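Uncharacterized protein (Bacteroides uniformis, PDB 4JPQ) is of unknown function but belongs to carbohydrate-binding family 9 and probably binds carbohydrate. Local coordinates at residues 208-211 and 212-215; 128-131 and 132-136. All coordinates share one frame; numbering follows the deposited sequence.

Contact 1 of 2, residues 208-211 and 212-215; sequences FHCP and AFFG
Phe214, just after the short 3-10 turn 211-213, lays its ring against Pro211, before the chain enters strand 215-219. Two backbone bonds of the i to i+3 kind build the turn: Phe213 N gives its hydrogen to Cys210 O at 3.0 Å, and Phe214 N makes a weak bond to Pro211 O. Proline suits the first turn of such a segment, since its ring fixes phi near the value required and no N-H goes unused. Along the Phe214 side chain, CB starts 3.6 Å from Pro211 O, close to the carbonyl that its own N-H reaches. CG lies beside the backbone N and anti to the carbonyl carbon (chi1 -69°), which swings the ring back toward the start of the turn. CD1 and CE1 pass near Cys210 O. On the other edge CD2 lies near Pro211 O and 3.7 Å from Pro211 CA, while CE2 meets Pro211 CB at 4.0 Å. CZ completes the ring, whose centre lies under Pro211 CA. The ring is also packed against Tyr102, Phe93 and Tyr184 on neighbouring strands, so a large flat apolar residue fits this buried place. An alanine here is likely to leave Pro211 CA without its CH-pi partner and to open a gap toward Tyr102, Phe93 and Tyr184. Phe213 turns elsewhere: its CD2 edge lies 4.3 Å from Cys210 CB, near the ring plane. The central feature is a CH-pi contact, with Pro211 CA 3.6 Å from the Phe214 ring centroid and 9° off the ring normal.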
loop_
_atom_site.group_PDB
_atom_site.type_symbol
_atom_site.label_atom_id
_atom_site.label_comp_id
_atom_site.label_asym_id
_atom_site.label_seq_id
_atom_site.Cartn_x
_atom_site.Cartn_y
_atom_site.Cartn_z
ATOM N N PHE A 208 -6.604 -6.030 -9.570
ATOM C CA PHE A 208 -6.411 -4.849 -8.723
ATOM C C PHE A 208 -6.179 -3.539 -9.472
ATOM O O PHE A 208 -6.367 -2.483 -8.873
ATOM C CB PHE A 208 -5.222 -5.043 -7.749
ATOM C CG PHE A 208 -5.428 -6.070 -6.644
ATOM C CD1 PHE A 208 -6.684 -6.357 -6.076
ATOM C CD2 PHE A 208 -4.305 -6.666 -6.077
ATOM C CE1 PHE A 208 -6.806 -7.275 -5.041
ATOM C CE2 PHE A 208 -4.426 -7.571 -5.035
ATOM C CZ PHE A 208 -5.679 -7.876 -4.515
ATOM N N HIS A 209 -5.774 -3.587 -10.743
ATOM C CA HIS A 209 -5.499 -2.369 -11.542
ATOM C C HIS A 209 -6.790 -1.757 -12.139
ATOM O O HIS A 209 -6.904 -1.571 -13.354
ATOM C CB HIS A 209 -4.453 -2.696 -12.616
ATOM C CG HIS A 209 -3.119 -3.079 -12.059
ATOM N ND1 HIS A 209 -2.054 -2.207 -12.007
ATOM C CD2 HIS A 209 -2.686 -4.236 -11.506
ATOM C CE1 HIS A 209 -1.016 -2.817 -11.458
ATOM N NE2 HIS A 209 -1.373 -4.049 -11.143
ATOM N N CYS A 210 -7.718 -1.365 -11.256
ATOM C CA CYS A 210 -9.071 -0.909 -11.625
ATOM C C CYS A 210 -9.473 0.404 -10.940
ATOM O O CYS A 210 -10.170 0.391 -9.922
ATOM C CB CYS A 210 -10.063 -2.022 -11.296
ATOM S SG CYS A 210 -9.825 -2.677 -9.638
ATOM N N PRO A 211 -9.040 1.548 -11.513
ATOM C CA PRO A 211 -9.386 2.882 -11.014
ATOM C C PRO A 211 -10.875 3.176 -10.801
ATOM O O PRO A 211 -11.201 4.001 -9.952
ATOM C CB PRO A 211 -8.823 3.815 -12.089
ATOM C CG PRO A 211 -7.662 3.080 -12.627
ATOM C CD PRO A 211 -8.080 1.641 -12.633
ATOM N N ALA A 212 -11.754 2.544 -11.582
ATOM C CA ALA A 212 -13.208 2.689 -11.403
ATOM C C ALA A 212 -13.665 2.279 -9.993
ATOM O O ALA A 212 -14.589 2.886 -9.465
ATOM C CB ALA A 212 -13.961 1.877 -12.449
ATOM N N PHE A 213 -13.005 1.276 -9.400
ATOM C CA PHE A 213 -13.354 0.763 -8.065
ATOM C C PHE A 213 -12.594 1.357 -6.885
ATOM O O PHE A 213 -12.840 0.952 -5.736
ATOM C CB PHE A 213 -13.325 -0.772 -8.074
ATOM C CG PHE A 213 -14.417 -1.356 -8.918
ATOM C CD1 PHE A 213 -15.720 -1.440 -8.411
ATOM C CD2 PHE A 213 -14.177 -1.758 -10.242
ATOM C CE1 PHE A 213 -16.749 -1.946 -9.190
ATOM C CE2 PHE A 213 -15.204 -2.269 -11.025
ATOM C CZ PHE A 213 -16.494 -2.360 -10.497
ATOM N N PHE A 214 -11.718 2.339 -7.147
ATOM C CA PHE A 214 -11.014 3.032 -6.068
ATOM C C PHE A 214 -11.984 3.809 -5.190
ATOM O O PHE A 214 -13.006 4.302 -5.666
ATOM C CB PHE A 214 -10.017 4.103 -6.554
ATOM C CG PHE A 214 -8.775 3.604 -7.264
ATOM C CD1 PHE A 214 -8.277 2.307 -7.140
ATOM C CD2 PHE A 214 -8.013 4.540 -7.981
ATOM C CE1 PHE A 214 -7.107 1.940 -7.806
ATOM C CE2 PHE A 214 -6.836 4.180 -8.630
ATOM C CZ PHE A 214 -6.379 2.876 -8.544
ATOM N N GLY A 215 -11.616 3.937 -3.916
ATOM C CA GLY A 215 -12.353 4.712 -2.926
ATOM C C GLY A 215 -11.817 6.124 -2.969
ATOM O O GLY A 215 -10.929 6.426 -3.777
#

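Contact 2 of 2, residues 128-131 and 132-136; sequences SQEV and LGMVK. With SO4 (sulfate ion), chain E.
Leu132 turns back over Ser128 in the short helix 129-134. Its N donates to Ser128 O at 2.8 Å, and its CG, placed beside the backbone N (chi1 -69°), packs on that same oxygen. CD1 comes 4.1 Å from Gln129 OE1, and the branched apolar end also meets Ile115 of strand 113-118, as befits a buried position. Gly133 N bonds Gln129 O at 2.7 Å. Next, the N-H of Met134, a selenomethionine, makes two weak bonds, to Glu130 O and Val131 O. Its long flexible chain runs back along the helix until SE lies 4.0 Å from Val131 CA. Val135 closes the turn, its N bonding Leu132 O while its side chain packs on Leu113 and Ile115; Lys136 then enters strand 136-139. At the opposite end Ser128 is the N-cap, OG weakly accepting from Val131 N, and Gln129 N holds sulfate O4 at 2.6 Å, almost straight at 174°. An anion bound to a first-turn N-H is consistent with attraction by the positive end of the helix dipole.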
loop_
_atom_site.group_PDB
_atom_site.type_symbol
_atom_site.label_atom_id
_atom_site.label_comp_id
_atom_site.label_asym_id
_atom_site.label_seq_id
_atom_site.Cartn_x
_atom_site.Cartn_y
_atom_site.Cartn_z
ATOM N N SER A 128 12.201 4.589 -11.164
ATOM C CA SER A 128 13.660 4.595 -11.114
ATOM C C SER A 128 14.178 4.392 -9.678
ATOM O O SER A 128 13.430 4.533 -8.706
ATOM C CB SER A 128 14.214 5.916 -11.663
ATOM O OG SER A 128 13.805 7.020 -10.869
ATOM N N GLN A 129 15.471 4.074 -9.568
ATOM C CA GLN A 129 16.175 3.898 -8.281
ATOM C C GLN A 129 16.038 5.139 -7.406
ATOM O O GLN A 129 15.773 5.012 -6.207
ATOM C CB GLN A 129 17.687 3.588 -8.483
ATOM C CG GLN A 129 18.033 2.208 -9.049
ATOM C CD GLN A 129 17.500 1.047 -8.207
ATOM O OE1 GLN A 129 17.293 1.170 -6.993
ATOM N NE2 GLN A 129 17.272 -0.088 -8.849
ATOM N N GLU A 130 16.207 6.317 -8.024
ATOM C CA GLU A 130 16.055 7.625 -7.360
ATOM C C GLU A 130 14.669 7.725 -6.681
ATOM O O GLU A 130 14.572 8.074 -5.496
ATOM C CB GLU A 130 16.258 8.758 -8.396
ATOM C CG GLU A 130 16.256 10.196 -7.874
ATOM C CD GLU A 130 17.473 10.578 -7.033
ATOM O OE1 GLU A 130 18.583 10.030 -7.243
ATOM O OE2 GLU A 130 17.321 11.468 -6.165
ATOM N N VAL A 131 13.624 7.346 -7.424
ATOM C CA VAL A 131 12.231 7.386 -6.942
ATOM C C VAL A 131 11.970 6.297 -5.891
ATOM O O VAL A 131 11.275 6.546 -4.905
ATOM C CB VAL A 131 11.219 7.279 -8.109
ATOM C CG1 VAL A 131 9.778 7.238 -7.599
ATOM C CG2 VAL A 131 11.393 8.440 -9.086
ATOM N N LEU A 132 12.497 5.090 -6.111
ATOM C CA LEU A 132 12.394 4.010 -5.107
ATOM C C LEU A 132 13.069 4.445 -3.806
ATOM O O LEU A 132 12.537 4.180 -2.718
ATOM C CB LEU A 132 13.033 2.721 -5.614
ATOM C CG LEU A 132 12.284 2.033 -6.755
ATOM C CD1 LEU A 132 13.220 1.087 -7.501
ATOM C CD2 LEU A 132 11.038 1.317 -6.236
ATOM N N GLY A 133 14.220 5.128 -3.952
ATOM C CA GLY A 133 14.986 5.712 -2.854
ATOM C C GLY A 133 14.238 6.775 -2.060
ATOM O O GLY A 133 14.538 6.974 -0.890
HETATM N N MSE A 134 13.298 7.478 -2.695
HETATM C CA MSE A 134 12.462 8.472 -2.006
HETATM C C MSE A 134 11.508 7.849 -1.001
HETATM O O MSE A 134 11.239 8.456 0.036
HETATM C CB MSE A 134 11.603 9.289 -2.987
HETATM C CG MSE A 134 12.367 10.316 -3.794
HETATM SE SE MSE A 134 11.193 10.917 -5.267
HETATM C CE MSE A 134 12.653 11.770 -6.280
ATOM N N VAL A 135 10.998 6.652 -1.288
ATOM C CA VAL A 135 9.999 6.005 -0.418
ATOM C C VAL A 135 10.695 5.278 0.714
ATOM O O VAL A 135 11.333 4.250 0.499
ATOM C CB VAL A 135 9.081 5.025 -1.179
ATOM C CG1 VAL A 135 8.060 4.407 -0.226
ATOM C CG2 VAL A 135 8.376 5.737 -2.330
ATOM N N LYS A 136 10.571 5.833 1.914
ATOM C CA LYS A 136 11.164 5.247 3.103
ATOM C C LYS A 136 10.215 4.155 3.541
ATOM O O LYS A 136 9.002 4.288 3.400
ATOM C CB LYS A 136 11.371 6.280 4.211
ATOM C CG LYS A 136 12.301 7.416 3.827
ATOM C CD LYS A 136 12.198 8.542 4.855
ATOM C CE LYS A 136 13.166 9.677 4.560
ATOM N NZ LYS A 136 13.171 10.676 5.659
HETATM S S SO4 E . 16.961 3.398 -13.262
HETATM O O1 SO4 E . 16.961 1.928 -13.479
HETATM O O2 SO4 E . 18.310 3.962 -13.531
HETATM O O3 SO4 E . 15.899 4.011 -14.123
HETATM O O4 SO4 E . 16.699 3.682 -11.840
#

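In the fold
Contact 1 and contact 2 are separate local turns of one chain. Their centres stand 24 Å apart and their nearest atoms about 14 Å, so neither touches the other. Each delivers the chain into a strand: 128-136 into strand 136-139, which pairs with 152-162, and 208-215 into strand 215-219, which pairs with 6-11 and 178-186. Each also lies near a small molecule probably carried over from crystallisation, the sulfate at 128-131 and, at Phe208, a cyclohexyl-propylsulfonic acid bound to the backbone N. Neither ligand by itself establishes a sugar site.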